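Local structure of hypothetical protein (Bacillus cereus, 2O3L) at residues Met5-Val10 with Phe19-Ile24; Ile47-Ala52 with Leu61-Glu66; Tyr27-Ser32 with His41-Leu46. The protein is of unknown function, a cytoplasmic DUF1048-family protein whose chain forms a compact all-helical left-handed superhelix. One frame throughout, in Å; residues are numbered along the deposited sequence.

Contact 1 of 3, residues Met5-Val10 with Phe19-Ile24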
loop_
_atom_site.group_PDB
_atom_site.type_symbol
_atom_site.label_atom_id
_atom_site.label_comp_id
_atom_site.label_asym_id
_atom_site.label_seq_id
_atom_site.Cartn_x
_atom_site.Cartn_y
_atom_site.Cartn_z
HETATM N N MSE A 5 2.438 14.441 -0.223
HETATM C CA MSE A 5 2.436 14.267 1.217
HETATM C C MSE A 5 2.402 12.788 1.574
HETATM O O MSE A 5 3.050 12.350 2.518
HETATM C CB MSE A 5 1.220 15.000 1.761
HETATM C CG MSE A 5 1.094 15.036 3.261
HETATM SE SE MSE A 5 -0.353 13.823 3.873
HETATM C CE MSE A 5 -1.589 15.318 4.470
HETATM N N MSE A 6 1.630 12.019 0.821
HETATM C CA MSE A 6 1.479 10.616 1.079
HETATM C C MSE A 6 2.774 9.900 0.695
HETATM O O MSE A 6 3.193 8.994 1.393
HETATM C CB MSE A 6 0.268 10.045 0.313
HETATM C CG MSE A 6 -1.085 10.557 0.853
HETATM SE SE MSE A 6 -1.561 9.686 2.566
HETATM C CE MSE A 6 -3.246 10.555 2.958
HETATM N N MSE A 7 3.413 10.316 -0.399
HETATM C CA MSE A 7 4.699 9.713 -0.778
HETATM C C MSE A 7 5.809 10.098 0.236
HETATM O O MSE A 7 6.684 9.301 0.533
HETATM C CB MSE A 7 5.089 10.095 -2.197
HETATM C CG MSE A 7 4.123 9.595 -3.254
HETATM SE SE MSE A 7 3.771 7.683 -3.168
HETATM C CE MSE A 7 1.921 7.809 -2.216
ATOM N N ALA A 8 5.719 11.289 0.818
ATOM C CA ALA A 8 6.663 11.693 1.861
ATOM C C ALA A 8 6.544 10.805 3.110
ATOM O O ALA A 8 7.549 10.433 3.731
ATOM C CB ALA A 8 6.436 13.133 2.221
ATOM N N ARG A 9 5.314 10.458 3.473
ATOM C CA ARG A 9 5.091 9.543 4.547
ATOM C C ARG A 9 5.679 8.169 4.276
ATOM O O ARG A 9 6.183 7.509 5.201
ATOM C CB ARG A 9 3.609 9.465 4.846
ATOM C CG ARG A 9 3.133 10.802 5.426
ATOM C CD ARG A 9 1.633 10.931 5.561
ATOM N NE ARG A 9 1.068 9.713 6.109
ATOM C CZ ARG A 9 -0.200 9.564 6.442
ATOM N NH1 ARG A 9 -1.057 10.580 6.321
ATOM N NH2 ARG A 9 -0.592 8.397 6.936
ATOM N N VAL A 10 5.628 7.725 3.020
ATOM C CA VAL A 10 6.226 6.438 2.648
ATOM C C VAL A 10 7.739 6.516 2.816
ATOM O O VAL A 10 8.350 5.621 3.358
ATOM C CB VAL A 10 5.868 6.015 1.199
ATOM C CG1 VAL A 10 6.646 4.799 0.768
ATOM C CG2 VAL A 10 4.369 5.681 1.117
ATOM N N PHE A 19 10.085 -0.580 0.165
ATOM C CA PHE A 19 10.251 -1.409 -1.031
ATOM C C PHE A 19 8.950 -2.152 -1.282
ATOM O O PHE A 19 8.461 -2.266 -2.426
ATOM C CB PHE A 19 11.415 -2.372 -0.851
ATOM C CG PHE A 19 11.739 -3.159 -2.076
ATOM C CD1 PHE A 19 12.331 -2.549 -3.168
ATOM C CD2 PHE A 19 11.453 -4.522 -2.138
ATOM C CE1 PHE A 19 12.644 -3.276 -4.334
ATOM C CE2 PHE A 19 11.738 -5.262 -3.291
ATOM C CZ PHE A 19 12.359 -4.631 -4.395
ATOM N N VAL A 20 8.357 -2.631 -0.198
ATOM C CA VAL A 20 7.121 -3.369 -0.291
ATOM C C VAL A 20 5.959 -2.474 -0.753
ATOM O O VAL A 20 5.166 -2.900 -1.565
ATOM C CB VAL A 20 6.796 -4.074 1.004
ATOM C CG1 VAL A 20 5.387 -4.696 0.950
ATOM C CG2 VAL A 20 7.852 -5.170 1.226
ATOM N N PHE A 21 5.883 -1.257 -0.228
ATOM C CA PHE A 21 4.936 -0.298 -0.732
ATOM C C PHE A 21 5.069 -0.073 -2.249
ATOM O O PHE A 21 4.077 -0.016 -2.947
ATOM C CB PHE A 21 5.036 1.058 -0.012
ATOM C CG PHE A 21 4.027 2.042 -0.525
ATOM C CD1 PHE A 21 2.724 1.999 -0.078
ATOM C CD2 PHE A 21 4.351 2.921 -1.549
ATOM C CE1 PHE A 21 1.771 2.828 -0.610
ATOM C CE2 PHE A 21 3.418 3.779 -2.052
ATOM C CZ PHE A 21 2.110 3.720 -1.592
ATOM N N LYS A 22 6.293 0.136 -2.707
ATOM C CA LYS A 22 6.580 0.314 -4.122
ATOM C C LYS A 22 6.149 -0.896 -4.951
ATOM O O LYS A 22 5.606 -0.741 -6.051
ATOM C CB LYS A 22 8.071 0.537 -4.299
ATOM C CG LYS A 22 8.479 0.719 -5.740
ATOM C CD LYS A 22 9.959 1.133 -5.898
ATOM C CE LYS A 22 10.927 -0.010 -5.706
ATOM N NZ LYS A 22 12.213 0.440 -6.237
ATOM N N LYS A 23 6.391 -2.092 -4.421
ATOM C CA LYS A 23 5.956 -3.327 -5.090
ATOM C C LYS A 23 4.410 -3.320 -5.290
ATOM O O LYS A 23 3.929 -3.548 -6.360
ATOM C CB LYS A 23 6.432 -4.564 -4.331
ATOM C CG LYS A 23 7.904 -4.923 -4.489
ATOM C CD LYS A 23 8.349 -6.131 -3.637
ATOM C CE LYS A 23 7.533 -7.411 -3.885
ATOM N NZ LYS A 23 8.117 -8.713 -3.339
ATOM N N ILE A 24 3.673 -2.999 -4.249
ATOM C CA ILE A 24 2.222 -2.935 -4.255
ATOM C C ILE A 24 1.668 -1.840 -5.157
ATOM O O ILE A 24 0.700 -2.052 -5.906
ATOM C CB ILE A 24 1.728 -2.699 -2.840
ATOM C CG1 ILE A 24 2.065 -3.925 -1.995
ATOM C CG2 ILE A 24 0.218 -2.476 -2.837
ATOM C CD1 ILE A 24 1.759 -3.749 -0.536
#
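Phe21 has CG anti to its backbone N (chi1 -179°), and this carries its ring out from helix 15-31 toward helix 2-11. There it meets Val10. In Val10 it is CG1 that lies anti to the backbone N, while CG2 sits anti to the carbonyl carbon. Both methyls lie on the same side of the ring plane, CG2 over the centre and CG1 out toward the CG-CD2 side. Val10 CG2 is 3.8 Å from the centroid of the Phe21 ring and 10° off the ring normal. This is a CH-pi contact made almost straight down onto the ring. CG1 touches nearer the root of the ring, with Val10 CG1 3.8 Å from Phe21 CD2. The two side chains cross at about a right angle.

Both segments belong to the first two helices of the chain, joined by a short link. They are early elements of the left-handed superhelix described for this DUF1048 protein. No hydrogen bond passes between the two segments. They are held by apolar packing, and the closest pair of CA atoms, in Val10 and Phe21, is 7.6 Å apart.

Met7, a selenomethionine, adds a Met-aromatic contact from farther out along the ring. Its chain bends at chi2 and chi3, which turns the end of the side chain toward Phe21. Met7 SE comes to 4.1 Å from Phe21 CE2. From the centroid of the Phe21 ring, Met7 SE is 5.3 Å away. The approach is oblique, 68° from the ring normal. The terminal CE of Met7 reaches Phe21 CZ at 4.1 Å. Phe21 and Val10 are both buried, and Ile47 of helix 36-56 packs against each of them.

Contact 2 of 3, residues Ile47-Ala52 with Leu61-Glu66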
loop_
_atom_site.group_PDB
_atom_site.type_symbol
_atom_site.label_atom_id
_atom_site.label_comp_id
_atom_site.label_asym_id
_atom_site.label_seq_id
_atom_site.Cartn_x
_atom_site.Cartn_y
_atom_site.Cartn_z
ATOM N N ILE A 47 -1.007 3.189 3.479
ATOM C CA ILE A 47 0.050 3.959 4.135
ATOM C C ILE A 47 -0.312 4.189 5.610
ATOM O O ILE A 47 0.559 4.166 6.470
ATOM C CB ILE A 47 0.259 5.315 3.417
ATOM C CG1 ILE A 47 0.867 5.049 2.026
ATOM C CG2 ILE A 47 1.113 6.274 4.234
ATOM C CD1 ILE A 47 0.715 6.194 1.047
ATOM N N ASP A 48 -1.585 4.435 5.910
ATOM C CA ASP A 48 -2.005 4.501 7.306
ATOM C C ASP A 48 -1.672 3.181 8.026
ATOM O O ASP A 48 -1.198 3.175 9.159
ATOM C CB ASP A 48 -3.499 4.775 7.449
ATOM C CG ASP A 48 -3.843 6.244 7.427
ATOM O OD1 ASP A 48 -2.937 7.074 7.589
ATOM O OD2 ASP A 48 -5.033 6.575 7.256
ATOM N N LEU A 49 -1.976 2.070 7.382
ATOM C CA LEU A 49 -1.757 0.750 7.996
ATOM C C LEU A 49 -0.242 0.484 8.186
ATOM O O LEU A 49 0.175 0.031 9.224
ATOM C CB LEU A 49 -2.364 -0.329 7.127
ATOM C CG LEU A 49 -2.320 -1.782 7.619
ATOM C CD1 LEU A 49 -3.338 -2.001 8.664
ATOM C CD2 LEU A 49 -2.543 -2.759 6.467
ATOM N N PHE A 50 0.550 0.767 7.167
ATOM C CA PHE A 50 1.988 0.628 7.229
ATOM C C PHE A 50 2.621 1.570 8.259
ATOM O O PHE A 50 3.519 1.149 9.007
ATOM C CB PHE A 50 2.627 0.867 5.851
ATOM C CG PHE A 50 2.639 -0.320 4.936
ATOM C CD1 PHE A 50 1.818 -1.399 5.116
ATOM C CD2 PHE A 50 3.485 -0.314 3.816
ATOM C CE1 PHE A 50 1.841 -2.482 4.223
ATOM C CE2 PHE A 50 3.536 -1.399 2.952
ATOM C CZ PHE A 50 2.702 -2.488 3.143
ATOM N N GLU A 51 2.155 2.814 8.354
ATOM C CA GLU A 51 2.679 3.695 9.399
ATOM C C GLU A 51 2.406 3.188 10.779
ATOM O O GLU A 51 3.253 3.338 11.671
ATOM C CB GLU A 51 2.096 5.103 9.359
ATOM C CG GLU A 51 2.716 5.988 8.346
ATOM C CD GLU A 51 2.323 7.450 8.511
ATOM O OE1 GLU A 51 1.324 7.776 9.207
ATOM O OE2 GLU A 51 3.066 8.274 7.938
ATOM N N ALA A 52 1.197 2.668 11.009
ATOM C CA ALA A 52 0.869 2.149 12.324
ATOM C C ALA A 52 1.735 0.937 12.651
ATOM O O ALA A 52 2.292 0.804 13.744
ATOM C CB ALA A 52 -0.631 1.776 12.409
ATOM N N LEU A 61 6.486 -7.616 6.253
ATOM C CA LEU A 61 5.962 -8.880 5.742
ATOM C C LEU A 61 5.024 -9.612 6.668
ATOM O O LEU A 61 4.357 -10.569 6.229
ATOM C CB LEU A 61 7.084 -9.806 5.270
ATOM C CG LEU A 61 7.881 -9.255 4.055
ATOM C CD1 LEU A 61 8.978 -10.283 3.707
ATOM C CD2 LEU A 61 7.061 -8.895 2.774
ATOM N N ASP A 62 4.997 -9.232 7.936
ATOM C CA ASP A 62 3.912 -9.651 8.864
ATOM C C ASP A 62 2.550 -9.094 8.376
ATOM O O ASP A 62 1.494 -9.688 8.593
ATOM C CB ASP A 62 4.120 -9.106 10.306
ATOM C CG ASP A 62 5.363 -9.697 11.052
ATOM O OD1 ASP A 62 6.118 -10.463 10.457
ATOM O OD2 ASP A 62 5.566 -9.375 12.261
ATOM N N ILE A 63 2.590 -7.895 7.820
ATOM C CA ILE A 63 1.390 -7.245 7.340
ATOM C C ILE A 63 0.931 -7.878 6.019
ATOM O O ILE A 63 -0.191 -8.313 5.909
ATOM C CB ILE A 63 1.599 -5.713 7.201
ATOM C CG1 ILE A 63 2.132 -5.158 8.527
ATOM C CG2 ILE A 63 0.264 -5.031 6.722
ATOM C CD1 ILE A 63 2.329 -3.675 8.536
ATOM N N THR A 64 1.832 -7.973 5.050
ATOM C CA THR A 64 1.488 -8.423 3.724
ATOM C C THR A 64 1.491 -9.924 3.513
ATOM O O THR A 64 0.819 -10.409 2.607
ATOM C CB THR A 64 2.415 -7.798 2.675
ATOM O OG1 THR A 64 3.755 -8.229 2.894
ATOM C CG2 THR A 64 2.352 -6.277 2.731
ATOM N N GLY A 65 2.208 -10.667 4.354
ATOM C CA GLY A 65 2.564 -12.016 4.042
ATOM C C GLY A 65 3.671 -11.957 3.014
ATOM O O GLY A 65 3.974 -10.882 2.441
ATOM N N GLU A 66 4.296 -13.101 2.772
ATOM C CA GLU A 66 5.452 -13.136 1.890
ATOM C C GLU A 66 5.048 -12.946 0.457
ATOM O O GLU A 66 5.817 -12.407 -0.351
ATOM C CB GLU A 66 6.233 -14.442 2.077
ATOM C CG GLU A 66 7.092 -14.375 3.357
ATOM C CD GLU A 66 8.085 -15.528 3.494
ATOM O OE1 GLU A 66 7.955 -16.561 2.773
ATOM O OE2 GLU A 66 8.994 -15.384 4.342
#
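A short helix, 60-64, packs here against the long helix 36-56 of the superhelix. The joining residues are Leu49 and Phe50 on the long helix, and Ile63 and Thr64 on the short one. The methyl branch CG2 of Ile63 does most of the touching. Ile63 CG2 lies 3.6 Å from Leu49 CD2, and the two side chains run alongside each other, pointing opposite ways. Ile63 CG2 is also 3.9 Å from Phe50 CE1. Thr64 brings its methyl CG2 to Phe50 CZ at 3.8 Å. Both methyls sit at the edge of the Phe50 ring, near its plane. Tyr17 of helix 15-31 also meets this ring, edge-to-face.

Thr64 has a divided role. With chi1 at 63°, OG1 lies between the backbone N and the carbonyl carbon, and Thr64 OG1 donates to Gly65 O at 2.7 Å. Gly65 leaves the helix with positive phi. The hydroxyl is thus satisfied by the carbonyl of the next residue, just past the helix end, and the methyl is turned to the aromatic ring. Cohesion between the two segments is accordingly apolar, with no hydrogen bond crossing.

Contact 3 of 3, residues Tyr27-Ser32 with His41-Leu46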
loop_
_atom_site.group_PDB
_atom_site.type_symbol
_atom_site.label_atom_id
_atom_site.label_comp_id
_atom_site.label_asym_id
_atom_site.label_seq_id
_atom_site.Cartn_x
_atom_site.Cartn_y
_atom_site.Cartn_z
ATOM N N TYR A 27 2.169 -3.101 -8.572
ATOM C CA TYR A 27 1.268 -4.216 -8.864
ATOM C C TYR A 27 -0.135 -3.643 -9.235
ATOM O O TYR A 27 -0.762 -4.028 -10.223
ATOM C CB TYR A 27 1.187 -5.184 -7.700
ATOM C CG TYR A 27 0.276 -6.354 -8.000
ATOM C CD1 TYR A 27 -1.122 -6.243 -7.867
ATOM C CD2 TYR A 27 0.789 -7.556 -8.406
ATOM C CE1 TYR A 27 -1.958 -7.329 -8.136
ATOM C CE2 TYR A 27 -0.032 -8.652 -8.692
ATOM C CZ TYR A 27 -1.393 -8.528 -8.566
ATOM O OH TYR A 27 -2.162 -9.602 -8.871
HETATM N N MSE A 28 -0.576 -2.665 -8.466
HETATM C CA MSE A 28 -1.902 -2.074 -8.659
HETATM C C MSE A 28 -2.000 -1.317 -9.987
HETATM O O MSE A 28 -2.979 -1.432 -10.699
HETATM C CB MSE A 28 -2.218 -1.153 -7.474
HETATM C CG MSE A 28 -2.420 -1.982 -6.227
HETATM SE SE MSE A 28 -2.962 -0.912 -4.702
HETATM C CE MSE A 28 -4.346 0.074 -5.511
ATOM N N TRP A 29 -0.948 -0.599 -10.342
ATOM C CA TRP A 29 -0.900 0.073 -11.628
ATOM C C TRP A 29 -0.802 -0.929 -12.802
ATOM O O TRP A 29 -1.313 -0.683 -13.895
ATOM C CB TRP A 29 0.315 0.977 -11.653
ATOM C CG TRP A 29 0.182 2.278 -10.902
ATOM C CD1 TRP A 29 -0.956 2.959 -10.618
ATOM C CD2 TRP A 29 1.257 3.075 -10.419
ATOM N NE1 TRP A 29 -0.659 4.124 -9.949
ATOM C CE2 TRP A 29 0.702 4.219 -9.827
ATOM C CE3 TRP A 29 2.645 2.902 -10.386
ATOM C CZ2 TRP A 29 1.488 5.208 -9.222
ATOM C CZ3 TRP A 29 3.430 3.888 -9.784
ATOM C CH2 TRP A 29 2.847 5.035 -9.231
ATOM N N ASN A 30 -0.142 -2.055 -12.556
ATOM C CA ASN A 30 -0.044 -3.100 -13.535
ATOM C C ASN A 30 -1.365 -3.799 -13.753
ATOM O O ASN A 30 -1.672 -4.164 -14.867
ATOM C CB ASN A 30 0.993 -4.121 -13.091
ATOM C CG ASN A 30 2.447 -3.630 -13.290
ATOM O OD1 ASN A 30 2.686 -2.681 -14.034
ATOM N ND2 ASN A 30 3.401 -4.285 -12.624
ATOM N N PHE A 31 -2.113 -4.049 -12.688
ATOM C CA PHE A 31 -3.267 -4.942 -12.786
ATOM C C PHE A 31 -4.613 -4.293 -12.505
ATOM O O PHE A 31 -5.616 -4.901 -12.793
ATOM C CB PHE A 31 -3.106 -6.117 -11.843
ATOM C CG PHE A 31 -2.007 -7.066 -12.243
ATOM C CD1 PHE A 31 -2.251 -8.068 -13.156
ATOM C CD2 PHE A 31 -0.752 -6.961 -11.693
ATOM C CE1 PHE A 31 -1.252 -8.934 -13.505
ATOM C CE2 PHE A 31 0.246 -7.848 -12.027
ATOM C CZ PHE A 31 0.001 -8.817 -12.932
ATOM N N SER A 32 -4.649 -3.093 -11.942
ATOM C CA SER A 32 -5.944 -2.501 -11.575
ATOM C C SER A 32 -6.670 -2.125 -12.814
ATOM O O SER A 32 -6.120 -1.463 -13.656
ATOM C CB SER A 32 -5.809 -1.229 -10.742
ATOM N N HIS A 41 -6.942 6.005 -3.230
ATOM C CA HIS A 41 -7.542 5.942 -1.881
ATOM C C HIS A 41 -7.087 4.666 -1.153
ATOM O O HIS A 41 -6.713 4.711 0.005
ATOM C CB HIS A 41 -9.055 6.114 -1.956
ATOM C CG HIS A 41 -9.457 7.509 -2.312
ATOM N ND1 HIS A 41 -10.547 7.810 -3.096
ATOM C CD2 HIS A 41 -8.878 8.691 -2.001
ATOM C CE1 HIS A 41 -10.628 9.117 -3.237
ATOM N NE2 HIS A 41 -9.623 9.672 -2.588
ATOM N N ILE A 42 -7.009 3.550 -1.861
ATOM C CA ILE A 42 -6.604 2.293 -1.239
ATOM C C ILE A 42 -5.149 2.383 -0.823
ATOM O O ILE A 42 -4.765 1.895 0.229
ATOM C CB ILE A 42 -6.755 1.080 -2.207
ATOM C CG1 ILE A 42 -8.201 0.853 -2.585
ATOM C CG2 ILE A 42 -6.242 -0.186 -1.557
ATOM C CD1 ILE A 42 -8.384 0.088 -3.927
ATOM N N GLN A 43 -4.318 2.986 -1.656
ATOM C CA GLN A 43 -2.918 3.176 -1.279
ATOM C C GLN A 43 -2.758 4.093 -0.044
ATOM O O GLN A 43 -1.864 3.888 0.790
ATOM C CB GLN A 43 -2.126 3.741 -2.444
ATOM C CG GLN A 43 -2.018 2.753 -3.556
ATOM C CD GLN A 43 -1.409 3.346 -4.801
ATOM O OE1 GLN A 43 -0.911 4.471 -4.789
ATOM N NE2 GLN A 43 -1.446 2.583 -5.884
ATOM N N TYR A 44 -3.625 5.089 0.075
ATOM C CA TYR A 44 -3.558 5.957 1.254
ATOM C C TYR A 44 -3.946 5.169 2.524
ATOM O O TYR A 44 -3.299 5.325 3.579
ATOM C CB TYR A 44 -4.384 7.224 1.092
ATOM C CG TYR A 44 -3.993 8.093 -0.131
ATOM C CD1 TYR A 44 -2.752 7.927 -0.787
ATOM C CD2 TYR A 44 -4.831 9.088 -0.590
ATOM C CE1 TYR A 44 -2.414 8.720 -1.889
ATOM C CE2 TYR A 44 -4.507 9.878 -1.696
ATOM C CZ TYR A 44 -3.295 9.689 -2.342
ATOM O OH TYR A 44 -2.965 10.467 -3.439
ATOM N N GLU A 45 -4.970 4.323 2.411
ATOM C CA GLU A 45 -5.334 3.473 3.524
ATOM C C GLU A 45 -4.166 2.572 3.874
ATOM O O GLU A 45 -3.872 2.338 5.052
ATOM C CB GLU A 45 -6.596 2.657 3.245
ATOM C CG GLU A 45 -7.846 3.485 3.121
ATOM C CD GLU A 45 -8.332 4.112 4.431
ATOM O OE1 GLU A 45 -7.691 3.938 5.505
ATOM O OE2 GLU A 45 -9.390 4.751 4.372
ATOM N N LEU A 46 -3.494 2.077 2.853
ATOM C CA LEU A 46 -2.382 1.191 3.080
ATOM C C LEU A 46 -1.211 1.908 3.783
ATOM O O LEU A 46 -0.527 1.294 4.629
ATOM C CB LEU A 46 -1.913 0.545 1.793
ATOM C CG LEU A 46 -0.767 -0.476 1.937
ATOM C CD1 LEU A 46 -1.303 -1.753 2.576
ATOM C CD2 LEU A 46 -0.200 -0.767 0.562
#
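Van der Waals packing of Met28 on Ile42 and Gln43 makes up most of this interface. Met28 is a selenomethionine on helix 15-31, and the Met28 and Gln43 side chains come at each other from opposite directions. The Met28 chain runs extended through chi2 and then bends at chi3 (49°), which lays the terminal methyl against helix 36-56. CE of Met28 reaches CB of Ile42 at 4.2 Å. SE of Met28 lies 4.0 Å from CG of Gln43. The two helix segments run nearly antiparallel, at 161°, with their axes 12.4 Å apart. The last turns of helix 15-31 face an early part of helix 36-56, in a hairpin of consecutive helices, and long side chains span the distance between the axes. Val76 of helix 68-82 also packs on Met28.

The polar groups that meet are the Gln43 amide, at the end of a side chain extended beyond CG, and the indole nitrogen of Trp29. Gln43 NE2 lies 3.9 Å from Met28 CE. Trp29 NE1 is 4.4 Å from Gln43 NE2, with the indole oblique to the amide nitrogen. Neither approach is a hydrogen bond. OE1 of Gln43 takes a weak hydrogen bond from Gln25 NE2.

NE2 of Gln43 is buried by the contact and has no partner in the model. Burying this amide nitrogen against a selenomethionine and an indole probably carries a desolvation cost, set against the apolar packing around Met28.

Contact 1 and contact 2 touch directly. Arg9 NH2 of 5-10 makes salt bridges to Asp48 OD1 at 2.8 Å and to Glu51 OE1 at 3.0 Å. Contact 1 also meets contact 3, and both use helix 15-31. Met6 CG lies 3.5 Å from Tyr44 CD1, and Ile24 CD1 is 3.7 Å from Leu46 CD2. Contacts 2 and 3 share helix 36-56 but lie on opposite sides of the chain's centre, with their own centres about 14 Å apart. Contact 1 is about 11 Å from each, centre to centre. Residues of helix 36-56 thus touch or take part in all three.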